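Local coordinates for Epf (PDB 4ES8), which acts as a cell-surface adhesin of Streptococcus pyogenes, binding to cells through an N-terminal domain that contains a carbohydrate-binding module, at residues Ala87-Ser92 with Tyr97-Lys102. Numbering follows the deposited sequence.
Sequences ARYKTS and YSVAFK. With ACT (acetate ion), chain E.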
loop_
_atom_site.group_PDB
_atom_site.type_symbol
_atom_site.label_atom_id
_atom_site.label_comp_id
_atom_site.label_asym_id
_atom_site.label_seq_id
_atom_site.Cartn_x
_atom_site.Cartn_y
_atom_site.Cartn_z
ATOM N N ALA A 87 19.149 11.552 -7.284
ATOM C CA ALA A 87 19.776 12.685 -6.604
ATOM C C ALA A 87 21.253 12.717 -6.910
ATOM O O ALA A 87 21.878 11.656 -7.090
ATOM C CB ALA A 87 19.572 12.587 -5.097
ATOM N N ARG A 88 21.810 13.928 -6.953
ATOM C CA ARG A 88 23.232 14.175 -7.170
ATOM C C ARG A 88 23.699 15.091 -6.070
ATOM O O ARG A 88 23.083 16.145 -5.856
ATOM C CB ARG A 88 23.496 14.801 -8.547
ATOM C CG ARG A 88 24.911 15.378 -8.683
ATOM C CD ARG A 88 25.238 15.767 -10.116
ATOM N NE ARG A 88 25.325 14.588 -10.959
ATOM C CZ ARG A 88 25.374 14.626 -12.284
ATOM N NH1 ARG A 88 25.430 15.795 -12.923
ATOM N NH2 ARG A 88 25.412 13.502 -12.983
ATOM N N TYR A 89 24.743 14.691 -5.351
ATOM C CA TYR A 89 25.360 15.524 -4.297
ATOM C C TYR A 89 26.630 16.171 -4.866
ATOM O O TYR A 89 27.486 15.474 -5.434
ATOM C CB TYR A 89 25.694 14.696 -3.053
ATOM C CG TYR A 89 24.479 14.091 -2.401
ATOM C CD1 TYR A 89 23.962 12.870 -2.836
ATOM C CD2 TYR A 89 23.812 14.756 -1.373
ATOM C CE1 TYR A 89 22.823 12.315 -2.251
ATOM C CE2 TYR A 89 22.685 14.205 -0.773
ATOM C CZ TYR A 89 22.196 12.984 -1.214
ATOM O OH TYR A 89 21.085 12.441 -0.621
ATOM N N LYS A 90 26.721 17.501 -4.782
ATOM C CA LYS A 90 27.865 18.240 -5.315
ATOM C C LYS A 90 28.923 18.445 -4.253
ATOM O O LYS A 90 28.639 18.357 -3.065
ATOM C CB LYS A 90 27.410 19.619 -5.866
ATOM C CG LYS A 90 26.251 19.550 -6.873
ATOM C CD LYS A 90 26.658 18.964 -8.218
ATOM C CE LYS A 90 27.560 19.903 -9.006
ATOM N NZ LYS A 90 27.942 19.320 -10.337
ATOM N N THR A 91 30.148 18.824 -4.673
ATOM C CA THR A 91 31.231 19.069 -3.730
ATOM C C THR A 91 30.913 20.235 -2.770
ATOM O O THR A 91 31.513 20.294 -1.701
ATOM C CB THR A 91 32.567 19.352 -4.460
ATOM O OG1 THR A 91 32.420 20.525 -5.245
ATOM C CG2 THR A 91 33.014 18.206 -5.340
ATOM N N SER A 92 30.018 21.164 -3.165
ATOM C CA SER A 92 29.682 22.308 -2.300
ATOM C C SER A 92 28.713 21.915 -1.166
ATOM O O SER A 92 28.464 22.730 -0.273
ATOM C CB SER A 92 29.097 23.439 -3.132
ATOM O OG SER A 92 27.941 23.011 -3.823
ATOM N N TYR A 97 24.195 15.622 5.003
ATOM C CA TYR A 97 23.094 16.212 4.247
ATOM C C TYR A 97 22.308 15.102 3.585
ATOM O O TYR A 97 22.908 14.140 3.098
ATOM C CB TYR A 97 23.676 17.168 3.210
ATOM C CG TYR A 97 22.670 17.797 2.278
ATOM C CD1 TYR A 97 21.893 18.874 2.688
ATOM C CD2 TYR A 97 22.568 17.385 0.950
ATOM C CE1 TYR A 97 21.006 19.498 1.812
ATOM C CE2 TYR A 97 21.655 17.970 0.081
ATOM C CZ TYR A 97 20.882 19.035 0.514
ATOM O OH TYR A 97 20.012 19.665 -0.343
ATOM N N SER A 98 20.980 15.238 3.547
ATOM C CA SER A 98 20.161 14.200 2.957
ATOM C C SER A 98 19.112 14.745 2.011
ATOM O O SER A 98 18.480 15.759 2.322
ATOM C CB SER A 98 19.464 13.390 4.055
ATOM O OG SER A 98 18.478 12.512 3.531
ATOM N N VAL A 99 18.902 14.035 0.885
ATOM C CA VAL A 99 17.809 14.317 -0.061
ATOM C C VAL A 99 16.836 13.133 0.016
ATOM O O VAL A 99 17.271 11.977 0.033
ATOM C CB VAL A 99 18.325 14.530 -1.509
ATOM C CG1 VAL A 99 17.171 14.602 -2.509
ATOM C CG2 VAL A 99 19.196 15.779 -1.597
ATOM N N ALA A 100 15.528 13.409 0.034
ATOM C CA ALA A 100 14.530 12.344 0.035
ATOM C C ALA A 100 13.500 12.630 -1.017
ATOM O O ALA A 100 13.121 13.796 -1.215
ATOM C CB ALA A 100 13.865 12.229 1.390
ATOM N N PHE A 101 13.006 11.569 -1.646
ATOM C CA PHE A 101 11.893 11.665 -2.580
ATOM C C PHE A 101 10.665 10.960 -2.026
ATOM O O PHE A 101 10.786 9.966 -1.305
ATOM C CB PHE A 101 12.261 11.017 -3.923
ATOM C CG PHE A 101 13.492 11.639 -4.538
ATOM C CD1 PHE A 101 13.497 12.971 -4.931
ATOM C CD2 PHE A 101 14.640 10.880 -4.754
ATOM C CE1 PHE A 101 14.640 13.549 -5.485
ATOM C CE2 PHE A 101 15.773 11.454 -5.315
ATOM C CZ PHE A 101 15.764 12.782 -5.699
ATOM N N LYS A 102 9.474 11.440 -2.389
ATOM C CA LYS A 102 8.251 10.722 -2.082
ATOM C C LYS A 102 7.596 10.370 -3.392
ATOM O O LYS A 102 7.275 11.268 -4.191
ATOM C CB LYS A 102 7.292 11.541 -1.185
ATOM C CG LYS A 102 7.671 11.466 0.284
ATOM C CD LYS A 102 6.602 12.146 1.161
ATOM C CE LYS A 102 6.703 11.692 2.585
ATOM N NZ LYS A 102 5.540 12.190 3.404
HETATM C C ACT E . 25.258 19.513 -12.770
HETATM O O ACT E . 25.585 20.719 -12.737
HETATM O OXT ACT E . 25.910 18.650 -12.135
HETATM C CH3 ACT E . 24.139 19.118 -13.722
#
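Across the core between the two antiparallel sheets of a beta-sandwich, A87 and Y89 at the end of one strand pack against Y97, V99 and F101 on the next. The axes of the short segments come within 8.6 Å and run nearly antiparallel, 171° between their N-to-C directions, a spacing that fits face-to-face sheet packing rather than pairing within one sheet. Y89 carries the polar link: with CG anti to its carbonyl carbon (chi1 -62°), the ring reaches the facing strand, where V99 N donates to Y89 OH at 3.1 Å with an N-H...O angle of 148°. S192 OG, on strand 186-194, also hydrogen-bonds this buried hydroxyl. The Y89 and Y97 ring planes are nearly perpendicular; Y89 CE2 comes within 3.6 Å of Y97 CD2, and Y89 CD2, at the Y97 edge, lies 3.7 Å from Y97 CD2. V99 CG2 approaches Y89 CE2 obliquely at 3.9 Å. A87 CB lies 3.9 Å from F101 CZ and 4.1 Å from V99 CG1. R88 points away; its NH1 and loop K90 NZ hydrogen-bond acetate OXT, while R88 NE and K90 NZ salt-bridge D203 and D201. Strand 84-89 lies between 76-80 and 202-213; strand 97-105 pairs with 41-46 and 186-194 in the facing sheet.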